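Local coordinates for protein pectate lyase (Paenibacillus sp. 0602, PDB 5GT5) that cleaves pectate by elimination, probably within the chain and on partly methylated pectin too, with calcium as the likely cofactor, at residues G144-N149 / K171-L176. The protein carries 1 engineered substitution. Numbering follows the deposited sequence. Where two conformers were deposited one is given.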
loop_
_atom_site.group_PDB
_atom_site.type_symbol
_atom_site.label_atom_id
_atom_site.label_comp_id
_atom_site.label_asym_id
_atom_site.label_seq_id
_atom_site.Cartn_x
_atom_site.Cartn_y
_atom_site.Cartn_z
ATOM N N GLY A 144 22.787 -1.021 -31.376
ATOM C CA GLY A 144 21.885 -2.126 -31.181
ATOM C C GLY A 144 21.540 -2.444 -29.742
ATOM O O GLY A 144 20.678 -3.300 -29.511
ATOM N N ASP A 145 22.196 -1.770 -28.803
ATOM C CA ASP A 145 21.924 -1.976 -27.379
ATOM C C ASP A 145 20.663 -1.282 -26.851
ATOM O O ASP A 145 20.188 -1.649 -25.785
ATOM C CB ASP A 145 23.102 -1.522 -26.527
ATOM C CG ASP A 145 24.306 -2.404 -26.693
ATOM O OD1 ASP A 145 24.155 -3.519 -27.241
ATOM O OD2 ASP A 145 25.385 -1.960 -26.274
ATOM N N TYR A 146 20.121 -0.302 -27.582
ATOM C CA TYR A 146 18.946 0.464 -27.121
ATOM C C TYR A 146 19.174 1.023 -25.730
ATOM O O TYR A 146 18.354 0.824 -24.845
ATOM C CB TYR A 146 17.656 -0.376 -27.211
ATOM C CG TYR A 146 17.328 -0.577 -28.677
ATOM C CD1 TYR A 146 16.573 0.360 -29.370
ATOM C CD2 TYR A 146 17.854 -1.656 -29.387
ATOM C CE1 TYR A 146 16.301 0.218 -30.743
ATOM C CE2 TYR A 146 17.606 -1.807 -30.765
ATOM C CZ TYR A 146 16.831 -0.869 -31.427
ATOM O OH TYR A 146 16.586 -1.013 -32.776
ATOM N N ASP A 147 20.294 1.720 -25.558
ATOM C CA ASP A 147 20.662 2.231 -24.232
ATOM C C ASP A 147 20.589 3.739 -24.097
ATOM O O ASP A 147 20.836 4.259 -23.011
ATOM C CB ASP A 147 22.072 1.712 -23.840
ATOM C CG ASP A 147 22.057 0.270 -23.291
ATOM O OD1 ASP A 147 21.005 -0.178 -22.766
ATOM O OD2 ASP A 147 23.112 -0.403 -23.382
ATOM N N LYS A 148 20.229 4.455 -25.163
ATOM C CA LYS A 148 20.231 5.910 -25.121
ATOM C C LYS A 148 18.869 6.533 -24.810
ATOM O O LYS A 148 18.725 7.272 -23.828
ATOM C CB LYS A 148 20.775 6.516 -26.415
ATOM C CG LYS A 148 20.986 8.022 -26.296
ATOM C CD LYS A 148 21.638 8.596 -27.516
ATOM C CE LYS A 148 21.992 10.057 -27.280
ATOM N NZ LYS A 148 23.036 10.171 -26.217
ATOM N N ASN A 149 17.865 6.232 -25.630
ATOM C CA ASN A 149 16.624 7.015 -25.554
ATOM C C ASN A 149 15.834 6.826 -24.263
ATOM O O ASN A 149 15.162 7.759 -23.785
ATOM C CB ASN A 149 15.705 6.690 -26.730
ATOM C CG ASN A 149 16.277 7.136 -28.060
ATOM O OD1 ASN A 149 17.502 7.342 -28.192
ATOM N ND2 ASN A 149 15.401 7.286 -29.053
ATOM N N LYS A 171 5.689 -1.914 -30.379
ATOM C CA LYS A 171 7.133 -1.831 -30.167
ATOM C C LYS A 171 7.492 -0.627 -29.310
ATOM O O LYS A 171 6.904 0.458 -29.436
ATOM C CB LYS A 171 7.853 -1.691 -31.517
ATOM C CG LYS A 171 7.879 -2.946 -32.370
ATOM C CD LYS A 171 9.152 -3.696 -32.183
ATOM C CE LYS A 171 10.361 -2.968 -32.840
ATOM N NZ LYS A 171 11.535 -3.758 -32.350
ATOM N N ALA A 172 8.478 -0.807 -28.443
ATOM C CA ALA A 172 9.068 0.303 -27.716
ATOM C C ALA A 172 10.578 0.221 -27.815
ATOM O O ALA A 172 11.156 -0.866 -27.866
ATOM C CB ALA A 172 8.643 0.285 -26.226
ATOM N N TYR A 173 11.205 1.387 -27.807
ATOM C CA TYR A 173 12.651 1.479 -27.812
ATOM C C TYR A 173 13.250 0.666 -26.674
ATOM O O TYR A 173 14.174 -0.127 -26.895
ATOM C CB TYR A 173 13.067 2.955 -27.747
ATOM C CG TYR A 173 14.550 3.230 -27.789
ATOM C CD1 TYR A 173 15.323 3.075 -26.642
ATOM C CD2 TYR A 173 15.184 3.642 -28.964
ATOM C CE1 TYR A 173 16.686 3.324 -26.646
ATOM C CE2 TYR A 173 16.562 3.940 -28.964
ATOM C CZ TYR A 173 17.303 3.750 -27.810
ATOM O OH TYR A 173 18.646 4.035 -27.777
ATOM N N ASP A 174 12.734 0.869 -25.466
ATOM C CA ASP A 174 13.190 0.121 -24.296
ATOM C C ASP A 174 12.050 -0.772 -23.808
ATOM O O ASP A 174 11.606 -1.660 -24.531
ATOM C CB ASP A 174 13.693 1.130 -23.237
ATOM C CG ASP A 174 14.524 0.524 -22.128
ATOM O OD1 ASP A 174 14.855 -0.671 -22.168
ATOM O OD2 ASP A 174 14.910 1.308 -21.221
ATOM N N GLY A 175 11.548 -0.550 -22.608
ATOM C CA GLY A 175 10.581 -1.482 -22.039
ATOM C C GLY A 175 9.120 -1.176 -22.312
ATOM O O GLY A 175 8.727 -0.065 -22.705
ATOM N N LEU A 176 8.295 -2.179 -22.060
ATOM C CA LEU A 176 6.854 -2.039 -22.240
ATOM C C LEU A 176 6.217 -1.566 -20.948
ATOM O O LEU A 176 5.670 -0.460 -20.909
ATOM C CB LEU A 176 6.255 -3.361 -22.697
ATOM C CG LEU A 176 6.858 -3.904 -23.989
ATOM C CD1 LEU A 176 6.217 -5.273 -24.334
ATOM C CD2 LEU A 176 6.677 -2.907 -25.125
HETATM O O HOH W 1 14.368 -3.470 -32.448
HETATM O O HOH W 2 19.634 5.231 -29.774
#
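The ring of Tyr173 lies between Tyr146 and Asn149 of the loop 144-149, which cover its two opposite faces. On one face the aromatic pair is T-shaped: the edge of Tyr146 meets the ring, with the planes at 72° and CD1 of Tyr146 3.6 Å from CD2 of Tyr173. Tyr146 suits its place because a flat ring can turn an edge to a face. On the other face Asn149 lies flat. Its CB sits almost over the ring centre in a CH-pi contact, 3.4 Å from the Tyr173 centroid, and its amide plane is only 3° from the ring plane. Asparagine suits this place because a short, planar side chain can stack while its ND2 still hydrogen-bonds Glu137.

Polar bonds gather at the phenol end. The backbone N of Lys148 donates to OH of Tyr173 at 3.1 Å, and N of Asn149 does so more nearly straight, at 3.2 Å. A water in the ring plane adds a short 2.5 Å bond to the same Tyr173 OH. Tyrosine offers both a ring with two faces and a hydroxyl able to accept two N-H groups. With CG anti to the backbone N (chi1 -178°), it extends across to the loop. A phenylalanine in its place would probably keep the stacking but leave the two backbone N-H groups without their shared acceptor. A second water accepts from NZ of Lys171 and bonds weakly to OH of Tyr146.

Next to Tyr173, Asp174 is a likely calcium ligand, together with Asp152 and Asp178. The contact thus joins two loops extending from the parallel beta-helix of polysaccharide lyase family 1, beside its probable calcium site.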